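Local coordinates for protein deoxy-D-mannose-octulosonate 8-phosphate phosphatase (Haemophilus influenzae Rd, PDB 1K1E) that hydrolyses 3-deoxy-D-manno-octulosonate 8-phosphate to KDO and inorganic phosphate, a step of lipopolysaccharide biosynthesis, using magnesium as its cofactor, at residues S121-D126 with Y130-V135. Numbering follows the deposited sequence.
Sequences SFAVAD and YVKNAV
Packing of a strand against a helix and the loop that follows it, within one beta-alpha-beta unit, joins Ala123 to Val131 and Val135 in this HAD-type phosphatase. The short helix 129-132 bridges strand 120-123 and strand 137-138, the latter outermost in the parallel sheet within this chain. The methyl of Ala123 is the apolar hub: Val131 CG1 of the helix reaches its CB at 3.8 Å, while Val135, in the loop beyond, brings both branches to it, CG1 at 3.7 Å and CG2 at 3.8 Å. Val135 has CG1 trans to its own carbonyl carbon (chi1 -59°), which also lays that methyl against the peptide carbon of Phe122. Phe115 of helix 112-117 packs on Val131 and Val135, extending the apolar layer. Phe122 and Val124 direct their CB atoms away from the helix; Phe122 meets Met151 and Met154 of helix 147-158, and just past the strand, Val124 packs on Asp107, a ligand of the bound cobalt. Near the start of strand 120-123, Ser121 OG comes within 3.1 Å of Val135 CA, a close polar-to-carbon approach. Beyond the strand's other end, Lys132 stretches its extended chain along the loop, and its ammonium NZ donates a 2.8 Å hydrogen bond to Ala125 O, approaching at a C=O···N angle of 139° and tilted 33° from the carbonyl plane.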
loop_
_atom_site.group_PDB
_atom_site.type_symbol
_atom_site.label_atom_id
_atom_site.label_comp_id
_atom_site.label_asym_id
_atom_site.label_seq_id
_atom_site.Cartn_x
_atom_site.Cartn_y
_atom_site.Cartn_z
ATOM N N SER A 121 0.028 -26.567 -8.161
ATOM C CA SER A 121 -0.502 -25.207 -8.221
ATOM C C SER A 121 -0.556 -24.599 -6.822
ATOM O O SER A 121 -0.842 -25.282 -5.845
ATOM C CB SER A 121 -1.917 -25.245 -8.808
ATOM O OG SER A 121 -2.708 -26.183 -8.090
ATOM N N PHE A 122 -0.364 -23.284 -6.783
ATOM C CA PHE A 122 -0.358 -22.478 -5.585
ATOM C C PHE A 122 -1.258 -21.279 -5.741
ATOM O O PHE A 122 -1.325 -20.691 -6.819
ATOM C CB PHE A 122 1.028 -21.895 -5.366
ATOM C CG PHE A 122 2.088 -22.942 -5.049
ATOM C CD1 PHE A 122 2.707 -23.646 -6.081
ATOM C CD2 PHE A 122 2.489 -23.183 -3.749
ATOM C CE1 PHE A 122 3.692 -24.564 -5.828
ATOM C CE2 PHE A 122 3.519 -24.130 -3.477
ATOM C CZ PHE A 122 4.115 -24.820 -4.531
ATOM N N ALA A 123 -1.932 -20.909 -4.652
ATOM C CA ALA A 123 -2.759 -19.703 -4.702
ATOM C C ALA A 123 -2.226 -18.787 -3.641
ATOM O O ALA A 123 -1.833 -19.259 -2.557
ATOM C CB ALA A 123 -4.264 -20.049 -4.409
ATOM N N VAL A 124 -2.199 -17.492 -3.945
ATOM C CA VAL A 124 -1.807 -16.465 -2.967
ATOM C C VAL A 124 -2.873 -16.386 -1.886
ATOM O O VAL A 124 -4.040 -16.777 -2.098
ATOM C CB VAL A 124 -1.605 -15.063 -3.634
ATOM C CG1 VAL A 124 -0.447 -15.149 -4.617
ATOM C CG2 VAL A 124 -2.892 -14.607 -4.371
ATOM N N ALA A 125 -2.462 -15.905 -0.724
ATOM C CA ALA A 125 -3.385 -15.857 0.434
ATOM C C ALA A 125 -4.685 -15.089 0.283
ATOM O O ALA A 125 -5.647 -15.335 1.021
ATOM C CB ALA A 125 -2.640 -15.332 1.627
ATOM N N ASP A 126 -4.700 -14.085 -0.566
ATOM C CA ASP A 126 -5.902 -13.262 -0.698
ATOM C C ASP A 126 -6.707 -13.642 -1.906
ATOM O O ASP A 126 -7.647 -12.945 -2.275
ATOM C CB ASP A 126 -5.590 -11.749 -0.726
ATOM C CG ASP A 126 -4.513 -11.376 -1.742
ATOM O OD1 ASP A 126 -4.565 -10.252 -2.230
ATOM O OD2 ASP A 126 -3.594 -12.158 -2.068
ATOM N N TYR A 130 -12.826 -19.934 -4.179
ATOM C CA TYR A 130 -12.908 -20.845 -5.298
ATOM C C TYR A 130 -11.590 -21.094 -6.010
ATOM O O TYR A 130 -11.437 -22.114 -6.667
ATOM C CB TYR A 130 -14.020 -20.417 -6.286
ATOM C CG TYR A 130 -14.084 -18.941 -6.575
ATOM C CD1 TYR A 130 -13.306 -18.381 -7.575
ATOM C CD2 TYR A 130 -14.896 -18.105 -5.828
ATOM C CE1 TYR A 130 -13.343 -17.028 -7.833
ATOM C CE2 TYR A 130 -14.937 -16.722 -6.094
ATOM C CZ TYR A 130 -14.165 -16.209 -7.088
ATOM O OH TYR A 130 -14.232 -14.880 -7.355
ATOM N N VAL A 131 -10.646 -20.181 -5.852
ATOM C CA VAL A 131 -9.314 -20.353 -6.418
ATOM C C VAL A 131 -8.505 -21.175 -5.374
ATOM O O VAL A 131 -7.787 -22.154 -5.691
ATOM C CB VAL A 131 -8.673 -18.950 -6.610
ATOM C CG1 VAL A 131 -7.155 -19.086 -6.681
ATOM C CG2 VAL A 131 -9.254 -18.291 -7.879
ATOM N N LYS A 132 -8.660 -20.820 -4.102
ATOM C CA LYS A 132 -7.940 -21.543 -3.050
ATOM C C LYS A 132 -8.300 -23.005 -3.036
ATOM O O LYS A 132 -7.432 -23.873 -2.820
ATOM C CB LYS A 132 -8.273 -20.930 -1.673
ATOM C CG LYS A 132 -7.511 -19.640 -1.476
ATOM C CD LYS A 132 -7.781 -19.149 -0.023
ATOM C CE LYS A 132 -6.906 -18.029 0.383
ATOM N NZ LYS A 132 -7.243 -17.562 1.790
ATOM N N ASN A 133 -9.585 -23.299 -3.265
ATOM C CA ASN A 133 -10.027 -24.712 -3.232
ATOM C C ASN A 133 -9.484 -25.522 -4.396
ATOM O O ASN A 133 -9.338 -26.746 -4.339
ATOM C CB ASN A 133 -11.542 -24.782 -3.274
ATOM C CG ASN A 133 -12.068 -26.117 -2.693
ATOM O OD1 ASN A 133 -12.888 -26.817 -3.300
ATOM N ND2 ASN A 133 -11.551 -26.470 -1.589
ATOM N N ALA A 134 -9.141 -24.809 -5.448
ATOM C CA ALA A 134 -8.657 -25.466 -6.645
ATOM C C ALA A 134 -7.166 -25.826 -6.709
ATOM O O ALA A 134 -6.754 -26.678 -7.511
ATOM C CB ALA A 134 -9.040 -24.582 -7.889
ATOM N N VAL A 135 -6.342 -25.187 -5.909
ATOM C CA VAL A 135 -4.886 -25.424 -6.025
ATOM C C VAL A 135 -4.414 -26.487 -5.047
ATOM O O VAL A 135 -5.168 -26.909 -4.157
ATOM C CB VAL A 135 -4.117 -24.164 -5.667
ATOM C CG1 VAL A 135 -4.502 -22.988 -6.579
ATOM C CG2 VAL A 135 -4.435 -23.805 -4.195
#